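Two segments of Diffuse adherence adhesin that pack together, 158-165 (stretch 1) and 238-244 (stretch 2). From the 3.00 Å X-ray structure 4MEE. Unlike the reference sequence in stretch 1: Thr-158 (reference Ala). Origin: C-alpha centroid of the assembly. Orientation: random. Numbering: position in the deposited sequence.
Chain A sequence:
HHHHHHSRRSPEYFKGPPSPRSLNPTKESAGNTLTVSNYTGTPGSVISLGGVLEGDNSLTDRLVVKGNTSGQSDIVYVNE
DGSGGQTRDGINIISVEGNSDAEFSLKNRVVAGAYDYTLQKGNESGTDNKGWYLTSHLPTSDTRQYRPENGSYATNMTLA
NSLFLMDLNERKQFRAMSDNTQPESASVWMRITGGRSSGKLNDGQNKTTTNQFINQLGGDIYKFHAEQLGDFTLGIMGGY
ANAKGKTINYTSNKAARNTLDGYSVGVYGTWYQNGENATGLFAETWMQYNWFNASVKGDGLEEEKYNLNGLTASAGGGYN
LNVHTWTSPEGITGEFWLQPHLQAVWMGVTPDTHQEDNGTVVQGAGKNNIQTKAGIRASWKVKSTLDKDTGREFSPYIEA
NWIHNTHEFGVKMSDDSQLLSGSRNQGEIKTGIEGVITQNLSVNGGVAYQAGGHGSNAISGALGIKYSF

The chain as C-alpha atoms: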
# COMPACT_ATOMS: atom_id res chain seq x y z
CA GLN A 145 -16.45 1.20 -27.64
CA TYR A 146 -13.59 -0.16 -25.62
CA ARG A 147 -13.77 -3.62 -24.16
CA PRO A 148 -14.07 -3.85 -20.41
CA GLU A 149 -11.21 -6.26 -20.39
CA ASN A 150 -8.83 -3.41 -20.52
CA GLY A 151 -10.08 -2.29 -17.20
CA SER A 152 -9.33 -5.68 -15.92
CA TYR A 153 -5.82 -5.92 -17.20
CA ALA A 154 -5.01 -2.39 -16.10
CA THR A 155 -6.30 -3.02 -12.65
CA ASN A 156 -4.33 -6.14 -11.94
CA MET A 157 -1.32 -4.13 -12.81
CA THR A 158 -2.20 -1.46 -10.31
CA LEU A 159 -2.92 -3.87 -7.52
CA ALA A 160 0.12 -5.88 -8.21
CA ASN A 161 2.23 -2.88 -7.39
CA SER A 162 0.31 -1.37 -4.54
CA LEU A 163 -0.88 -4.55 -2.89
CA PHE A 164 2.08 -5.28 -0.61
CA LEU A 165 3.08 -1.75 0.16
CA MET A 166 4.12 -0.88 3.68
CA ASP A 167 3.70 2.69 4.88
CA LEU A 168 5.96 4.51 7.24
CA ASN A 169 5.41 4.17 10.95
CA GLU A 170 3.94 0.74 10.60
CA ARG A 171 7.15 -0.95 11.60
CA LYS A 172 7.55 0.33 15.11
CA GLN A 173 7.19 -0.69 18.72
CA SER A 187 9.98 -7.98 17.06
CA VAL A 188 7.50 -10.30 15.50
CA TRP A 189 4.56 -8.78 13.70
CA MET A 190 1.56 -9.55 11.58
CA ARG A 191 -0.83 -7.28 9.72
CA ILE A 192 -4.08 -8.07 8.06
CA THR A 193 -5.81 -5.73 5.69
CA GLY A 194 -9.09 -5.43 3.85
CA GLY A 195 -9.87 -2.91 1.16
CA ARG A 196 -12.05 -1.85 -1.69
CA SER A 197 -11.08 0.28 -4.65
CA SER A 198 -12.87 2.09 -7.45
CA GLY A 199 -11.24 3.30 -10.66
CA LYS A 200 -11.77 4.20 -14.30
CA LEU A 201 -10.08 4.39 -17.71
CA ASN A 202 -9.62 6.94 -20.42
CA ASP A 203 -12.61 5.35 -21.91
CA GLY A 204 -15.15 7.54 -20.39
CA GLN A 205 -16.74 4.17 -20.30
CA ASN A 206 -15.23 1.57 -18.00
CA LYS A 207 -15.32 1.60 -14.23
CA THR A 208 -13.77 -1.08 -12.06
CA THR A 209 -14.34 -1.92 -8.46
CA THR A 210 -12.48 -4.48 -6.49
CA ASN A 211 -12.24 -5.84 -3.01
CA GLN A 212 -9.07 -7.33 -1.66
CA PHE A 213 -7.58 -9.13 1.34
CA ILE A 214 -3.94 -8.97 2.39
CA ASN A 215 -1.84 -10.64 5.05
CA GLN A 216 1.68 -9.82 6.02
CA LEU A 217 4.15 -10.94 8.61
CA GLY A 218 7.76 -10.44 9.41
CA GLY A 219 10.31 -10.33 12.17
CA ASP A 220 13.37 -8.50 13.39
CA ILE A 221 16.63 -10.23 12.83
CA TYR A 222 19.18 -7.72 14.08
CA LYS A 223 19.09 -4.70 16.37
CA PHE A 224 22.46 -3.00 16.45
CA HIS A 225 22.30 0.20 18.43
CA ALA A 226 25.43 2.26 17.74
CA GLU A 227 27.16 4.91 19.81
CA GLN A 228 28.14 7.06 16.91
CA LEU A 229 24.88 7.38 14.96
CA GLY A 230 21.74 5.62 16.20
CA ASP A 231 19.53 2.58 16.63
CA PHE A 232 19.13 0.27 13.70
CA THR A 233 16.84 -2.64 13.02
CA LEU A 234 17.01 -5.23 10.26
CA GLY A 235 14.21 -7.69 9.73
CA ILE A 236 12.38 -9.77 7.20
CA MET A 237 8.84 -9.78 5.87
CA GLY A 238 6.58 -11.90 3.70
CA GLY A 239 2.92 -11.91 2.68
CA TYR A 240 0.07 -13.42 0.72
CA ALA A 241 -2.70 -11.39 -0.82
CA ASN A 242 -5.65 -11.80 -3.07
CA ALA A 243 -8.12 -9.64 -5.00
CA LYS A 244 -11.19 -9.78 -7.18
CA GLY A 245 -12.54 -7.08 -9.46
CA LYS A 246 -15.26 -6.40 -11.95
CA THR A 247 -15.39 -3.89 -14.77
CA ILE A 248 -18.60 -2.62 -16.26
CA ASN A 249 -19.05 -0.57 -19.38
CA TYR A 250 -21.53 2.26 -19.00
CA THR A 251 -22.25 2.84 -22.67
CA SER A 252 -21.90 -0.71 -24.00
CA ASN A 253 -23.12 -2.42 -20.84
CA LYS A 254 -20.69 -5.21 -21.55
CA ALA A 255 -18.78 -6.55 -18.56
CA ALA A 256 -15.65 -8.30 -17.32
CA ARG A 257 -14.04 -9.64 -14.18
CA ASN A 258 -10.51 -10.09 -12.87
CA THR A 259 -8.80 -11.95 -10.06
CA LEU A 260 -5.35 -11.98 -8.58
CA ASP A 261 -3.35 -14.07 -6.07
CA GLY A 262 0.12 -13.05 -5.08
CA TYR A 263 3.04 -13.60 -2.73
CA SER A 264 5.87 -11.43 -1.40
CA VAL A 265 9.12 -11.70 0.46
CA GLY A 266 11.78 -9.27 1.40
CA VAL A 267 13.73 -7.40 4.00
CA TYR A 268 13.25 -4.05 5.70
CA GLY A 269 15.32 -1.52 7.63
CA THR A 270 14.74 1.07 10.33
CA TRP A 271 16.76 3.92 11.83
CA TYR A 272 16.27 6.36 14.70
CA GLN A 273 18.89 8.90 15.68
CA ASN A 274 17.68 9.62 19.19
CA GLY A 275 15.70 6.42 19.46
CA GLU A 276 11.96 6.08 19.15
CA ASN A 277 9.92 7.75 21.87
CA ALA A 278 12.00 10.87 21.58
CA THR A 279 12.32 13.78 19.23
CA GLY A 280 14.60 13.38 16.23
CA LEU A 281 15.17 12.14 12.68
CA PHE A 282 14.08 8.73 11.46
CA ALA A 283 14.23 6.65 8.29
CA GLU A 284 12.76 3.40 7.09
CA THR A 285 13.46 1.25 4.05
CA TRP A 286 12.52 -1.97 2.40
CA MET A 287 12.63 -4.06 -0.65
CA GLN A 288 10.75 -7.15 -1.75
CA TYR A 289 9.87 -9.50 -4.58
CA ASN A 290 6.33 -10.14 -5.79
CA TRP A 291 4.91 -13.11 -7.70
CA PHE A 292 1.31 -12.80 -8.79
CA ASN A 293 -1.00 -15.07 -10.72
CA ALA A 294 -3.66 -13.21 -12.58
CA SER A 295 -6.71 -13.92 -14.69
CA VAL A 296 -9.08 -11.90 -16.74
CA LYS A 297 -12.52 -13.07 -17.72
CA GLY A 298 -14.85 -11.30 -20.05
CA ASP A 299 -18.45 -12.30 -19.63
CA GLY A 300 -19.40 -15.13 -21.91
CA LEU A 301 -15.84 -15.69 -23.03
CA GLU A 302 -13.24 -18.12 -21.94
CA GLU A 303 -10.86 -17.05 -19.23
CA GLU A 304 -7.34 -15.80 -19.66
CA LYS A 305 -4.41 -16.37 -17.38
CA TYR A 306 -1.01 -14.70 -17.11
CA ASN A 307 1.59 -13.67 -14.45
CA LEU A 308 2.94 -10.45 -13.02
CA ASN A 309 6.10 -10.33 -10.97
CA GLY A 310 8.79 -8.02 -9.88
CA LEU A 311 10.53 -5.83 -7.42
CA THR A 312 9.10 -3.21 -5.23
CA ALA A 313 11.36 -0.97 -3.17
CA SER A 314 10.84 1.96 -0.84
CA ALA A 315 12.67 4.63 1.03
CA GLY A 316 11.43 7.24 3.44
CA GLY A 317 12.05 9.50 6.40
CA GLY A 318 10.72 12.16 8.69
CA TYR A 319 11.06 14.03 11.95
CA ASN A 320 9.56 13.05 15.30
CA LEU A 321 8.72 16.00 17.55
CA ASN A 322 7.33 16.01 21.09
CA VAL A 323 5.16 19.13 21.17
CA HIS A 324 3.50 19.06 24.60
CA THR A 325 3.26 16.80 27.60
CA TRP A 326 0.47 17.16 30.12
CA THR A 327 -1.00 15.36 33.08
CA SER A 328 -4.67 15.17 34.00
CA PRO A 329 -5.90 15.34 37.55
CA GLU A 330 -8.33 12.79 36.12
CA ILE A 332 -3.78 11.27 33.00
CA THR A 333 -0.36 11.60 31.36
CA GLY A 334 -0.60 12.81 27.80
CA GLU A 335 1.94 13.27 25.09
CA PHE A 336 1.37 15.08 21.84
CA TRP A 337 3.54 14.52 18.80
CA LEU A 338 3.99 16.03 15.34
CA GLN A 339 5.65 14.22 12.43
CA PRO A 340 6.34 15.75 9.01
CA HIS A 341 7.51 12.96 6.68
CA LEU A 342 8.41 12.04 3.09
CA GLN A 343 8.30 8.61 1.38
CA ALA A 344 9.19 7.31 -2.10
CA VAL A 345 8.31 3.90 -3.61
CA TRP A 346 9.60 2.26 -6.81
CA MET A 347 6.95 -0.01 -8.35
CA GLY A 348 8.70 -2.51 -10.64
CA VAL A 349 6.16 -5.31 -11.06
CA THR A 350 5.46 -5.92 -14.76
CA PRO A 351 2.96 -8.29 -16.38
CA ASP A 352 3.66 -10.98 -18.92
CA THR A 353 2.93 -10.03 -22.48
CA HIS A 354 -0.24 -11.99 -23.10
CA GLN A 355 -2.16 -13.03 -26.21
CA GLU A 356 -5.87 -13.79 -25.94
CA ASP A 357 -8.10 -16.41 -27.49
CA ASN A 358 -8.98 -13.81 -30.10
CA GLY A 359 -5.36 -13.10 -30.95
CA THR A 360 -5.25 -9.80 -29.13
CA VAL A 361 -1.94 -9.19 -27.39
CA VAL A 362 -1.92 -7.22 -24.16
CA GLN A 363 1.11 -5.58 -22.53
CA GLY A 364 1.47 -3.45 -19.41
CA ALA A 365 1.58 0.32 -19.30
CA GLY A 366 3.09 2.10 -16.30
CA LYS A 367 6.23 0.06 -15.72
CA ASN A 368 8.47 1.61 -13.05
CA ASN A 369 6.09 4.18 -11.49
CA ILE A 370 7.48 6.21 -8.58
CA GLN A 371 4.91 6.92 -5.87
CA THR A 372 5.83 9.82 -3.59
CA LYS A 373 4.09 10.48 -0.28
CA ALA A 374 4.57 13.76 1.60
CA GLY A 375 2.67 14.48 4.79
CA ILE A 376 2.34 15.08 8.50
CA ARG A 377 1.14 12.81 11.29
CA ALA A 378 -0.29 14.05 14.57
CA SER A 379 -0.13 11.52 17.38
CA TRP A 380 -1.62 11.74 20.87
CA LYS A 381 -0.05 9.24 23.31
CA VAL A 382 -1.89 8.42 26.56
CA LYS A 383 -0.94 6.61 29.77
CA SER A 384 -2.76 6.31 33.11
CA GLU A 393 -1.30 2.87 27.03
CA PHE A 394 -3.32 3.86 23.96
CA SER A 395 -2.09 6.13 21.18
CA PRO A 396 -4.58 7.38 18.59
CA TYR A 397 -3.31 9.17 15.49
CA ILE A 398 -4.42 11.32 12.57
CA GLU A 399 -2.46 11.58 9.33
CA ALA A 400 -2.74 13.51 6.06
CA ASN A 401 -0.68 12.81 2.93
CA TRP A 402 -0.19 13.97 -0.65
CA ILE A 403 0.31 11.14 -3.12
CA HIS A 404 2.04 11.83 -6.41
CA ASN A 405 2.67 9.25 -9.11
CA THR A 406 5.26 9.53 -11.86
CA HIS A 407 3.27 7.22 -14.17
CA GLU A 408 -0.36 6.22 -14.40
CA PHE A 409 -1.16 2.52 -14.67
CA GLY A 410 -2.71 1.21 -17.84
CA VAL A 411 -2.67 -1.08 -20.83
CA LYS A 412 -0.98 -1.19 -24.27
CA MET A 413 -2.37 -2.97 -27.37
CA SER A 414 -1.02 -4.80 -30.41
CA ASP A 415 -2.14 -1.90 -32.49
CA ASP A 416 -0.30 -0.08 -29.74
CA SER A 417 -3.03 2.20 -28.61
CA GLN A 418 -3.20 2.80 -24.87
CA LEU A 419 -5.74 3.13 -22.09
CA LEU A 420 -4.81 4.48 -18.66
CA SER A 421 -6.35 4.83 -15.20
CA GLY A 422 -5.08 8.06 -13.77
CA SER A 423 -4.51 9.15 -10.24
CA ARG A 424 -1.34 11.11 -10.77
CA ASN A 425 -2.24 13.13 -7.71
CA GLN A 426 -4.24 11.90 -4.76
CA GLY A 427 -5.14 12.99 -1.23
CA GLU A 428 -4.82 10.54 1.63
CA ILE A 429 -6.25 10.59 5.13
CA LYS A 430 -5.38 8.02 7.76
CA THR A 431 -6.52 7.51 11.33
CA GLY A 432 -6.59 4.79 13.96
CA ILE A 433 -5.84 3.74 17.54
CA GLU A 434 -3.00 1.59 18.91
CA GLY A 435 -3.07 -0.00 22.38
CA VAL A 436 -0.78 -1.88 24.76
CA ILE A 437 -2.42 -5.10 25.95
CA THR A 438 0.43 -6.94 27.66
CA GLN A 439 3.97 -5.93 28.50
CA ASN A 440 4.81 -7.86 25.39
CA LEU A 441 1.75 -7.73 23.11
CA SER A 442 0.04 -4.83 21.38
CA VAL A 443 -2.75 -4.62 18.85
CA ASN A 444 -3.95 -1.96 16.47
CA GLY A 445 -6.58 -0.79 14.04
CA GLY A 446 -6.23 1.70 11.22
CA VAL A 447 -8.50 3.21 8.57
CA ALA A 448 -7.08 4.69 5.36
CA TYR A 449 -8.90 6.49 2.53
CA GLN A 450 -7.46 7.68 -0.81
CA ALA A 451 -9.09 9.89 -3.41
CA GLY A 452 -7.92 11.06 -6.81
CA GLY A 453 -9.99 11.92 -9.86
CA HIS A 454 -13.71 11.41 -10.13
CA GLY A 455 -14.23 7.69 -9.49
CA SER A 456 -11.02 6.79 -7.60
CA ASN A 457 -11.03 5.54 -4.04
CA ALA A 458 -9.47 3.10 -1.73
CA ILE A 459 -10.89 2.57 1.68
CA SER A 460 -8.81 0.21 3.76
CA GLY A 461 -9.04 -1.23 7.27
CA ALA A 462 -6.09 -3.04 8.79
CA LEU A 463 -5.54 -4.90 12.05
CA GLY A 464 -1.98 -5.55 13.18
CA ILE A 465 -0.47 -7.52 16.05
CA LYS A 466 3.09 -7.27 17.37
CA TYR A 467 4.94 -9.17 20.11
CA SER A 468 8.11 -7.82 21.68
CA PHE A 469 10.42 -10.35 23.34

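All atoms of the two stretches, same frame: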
# COMPACT_ATOMS: atom_id res chain seq x y z
N THR A 158 -2.21 -2.43 -11.36
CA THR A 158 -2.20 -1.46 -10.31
C THR A 158 -2.09 -2.09 -8.96
O THR A 158 -1.36 -1.63 -8.12
CB THR A 158 -3.51 -0.75 -10.32
OG1 THR A 158 -4.09 -0.93 -11.61
CG2 THR A 158 -3.29 0.70 -10.09
N LEU A 159 -2.88 -3.13 -8.75
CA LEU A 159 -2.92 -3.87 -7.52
C LEU A 159 -1.62 -4.57 -7.28
O LEU A 159 -1.13 -4.61 -6.18
CB LEU A 159 -3.99 -4.92 -7.63
CG LEU A 159 -5.38 -4.35 -7.52
CD1 LEU A 159 -6.35 -5.43 -7.93
CD2 LEU A 159 -5.58 -3.91 -6.09
N ALA A 160 -1.06 -5.10 -8.33
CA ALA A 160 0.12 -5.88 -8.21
C ALA A 160 1.21 -5.05 -7.62
O ALA A 160 2.04 -5.56 -6.91
CB ALA A 160 0.53 -6.35 -9.56
N ASN A 161 1.21 -3.76 -7.93
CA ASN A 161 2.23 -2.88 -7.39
C ASN A 161 1.91 -2.20 -6.08
O ASN A 161 2.81 -1.82 -5.35
CB ASN A 161 2.57 -1.83 -8.41
CG ASN A 161 3.02 -2.42 -9.70
OD1 ASN A 161 4.20 -2.47 -9.98
ND2 ASN A 161 2.09 -2.87 -10.50
N SER A 162 0.64 -2.01 -5.78
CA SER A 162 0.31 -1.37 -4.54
C SER A 162 -0.23 -2.33 -3.51
O SER A 162 -0.58 -1.92 -2.42
CB SER A 162 -0.71 -0.29 -4.77
OG SER A 162 -1.94 -0.86 -5.17
N LEU A 163 -0.32 -3.60 -3.84
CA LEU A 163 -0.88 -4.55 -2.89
C LEU A 163 -0.04 -4.84 -1.64
O LEU A 163 -0.60 -5.04 -0.58
CB LEU A 163 -1.25 -5.85 -3.60
CG LEU A 163 -2.55 -6.54 -3.17
CD1 LEU A 163 -3.47 -5.57 -2.45
CD2 LEU A 163 -3.24 -7.16 -4.37
N PHE A 164 1.28 -4.89 -1.76
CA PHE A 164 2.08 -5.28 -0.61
C PHE A 164 2.87 -4.15 -0.03
O PHE A 164 3.88 -4.37 0.62
CB PHE A 164 3.04 -6.39 -1.00
CG PHE A 164 2.41 -7.71 -1.06
CD1 PHE A 164 1.95 -8.30 0.06
CD2 PHE A 164 2.27 -8.34 -2.26
CE1 PHE A 164 1.37 -9.52 -0.00
CE2 PHE A 164 1.69 -9.55 -2.33
CZ PHE A 164 1.24 -10.14 -1.20
N LEU A 165 2.41 -2.94 -0.28
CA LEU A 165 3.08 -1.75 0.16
C LEU A 165 3.07 -1.65 1.66
O LEU A 165 2.12 -2.06 2.28
CB LEU A 165 2.32 -0.55 -0.37
CG LEU A 165 3.00 0.34 -1.40
CD1 LEU A 165 3.62 -0.45 -2.54
CD2 LEU A 165 1.94 1.29 -1.92
N GLY A 238 7.14 -11.09 4.78
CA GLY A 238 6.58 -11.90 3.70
C GLY A 238 5.08 -11.75 3.74
O GLY A 238 4.56 -11.32 4.74
N GLY A 239 4.37 -12.07 2.66
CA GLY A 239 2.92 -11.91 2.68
C GLY A 239 2.19 -12.69 1.62
O GLY A 239 2.81 -13.22 0.73
N TYR A 240 0.88 -12.79 1.74
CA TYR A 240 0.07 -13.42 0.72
C TYR A 240 -1.14 -12.55 0.57
O TYR A 240 -1.70 -12.14 1.55
CB TYR A 240 -0.39 -14.79 1.17
CG TYR A 240 -1.61 -15.25 0.45
CD1 TYR A 240 -1.53 -15.64 -0.86
CD2 TYR A 240 -2.83 -15.26 1.07
CE1 TYR A 240 -2.63 -16.04 -1.53
CE2 TYR A 240 -3.93 -15.65 0.40
CZ TYR A 240 -3.82 -16.04 -0.90
OH TYR A 240 -4.90 -16.45 -1.58
N ALA A 241 -1.56 -12.27 -0.65
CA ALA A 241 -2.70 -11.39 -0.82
C ALA A 241 -3.56 -11.85 -1.93
O ALA A 241 -3.12 -12.58 -2.76
CB ALA A 241 -2.21 -10.03 -1.16
N ASN A 242 -4.80 -11.39 -1.98
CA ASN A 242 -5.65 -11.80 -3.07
C ASN A 242 -6.75 -10.79 -3.40
O ASN A 242 -7.30 -10.19 -2.51
CB ASN A 242 -6.27 -13.13 -2.72
CG ASN A 242 -7.72 -13.15 -3.01
OD1 ASN A 242 -8.42 -12.21 -2.66
ND2 ASN A 242 -8.18 -14.18 -3.68
N ALA A 243 -7.11 -10.63 -4.66
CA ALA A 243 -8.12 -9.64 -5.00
C ALA A 243 -9.05 -10.07 -6.10
O ALA A 243 -8.69 -10.87 -6.91
CB ALA A 243 -7.45 -8.37 -5.39
N LYS A 244 -10.23 -9.48 -6.14
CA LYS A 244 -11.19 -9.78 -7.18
C LYS A 244 -11.84 -8.49 -7.65
O LYS A 244 -12.23 -7.67 -6.85
CB LYS A 244 -12.27 -10.71 -6.65

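A helix and the loop that follows it (158-165) lie against one side of a β-strand (238-244), and the contact is van der Waals packing, mostly between apolar side chains, with no hydrogen bond between the two stretches. Strand residues alternate: Ala-241 and Ala-243 point toward the helical stretch, whereas Tyr-240, Asn-242 and Lys-244 point away, so the strand offers a low surface of two methyls and the bare backbone at Gly-239. Three larger side chains, Leu-159, Leu-163 and Phe-164, point toward it and supply the bulk. Leu-159 CD1 rests 4.0 Å from Ala-243 CB. Leu-163 spans both alanines, its CG 4.0 Å from Ala-241 CB and its CD2 4.5 Å from Ala-243 CB. Phe-164, in the m rotamer, has the largest area covered by the other stretch (67 Å²): its CZ lies 3.5 Å from Ala-241 CB, and its CE1 is 3.7 Å from both Gly-239 C and Tyr-240 N, the latter at the ring edge. The hollow that admits the ring depends on Gly-239, where a CB would point toward Phe-164 and come within 2.9 Å of its CE1, a clash. Ala-241, touched by both Leu-163 and Phe-164, and Ala-243 are buried, as are Leu-159, Leu-163 and Phe-164; the two stretches together bury 248 Å². The alanines' short side chains let the larger ones settle close. Within the helix, Ser-162 OG donates a hydrogen bond to Thr-158 O (3.1 Å), out of reach of the strand.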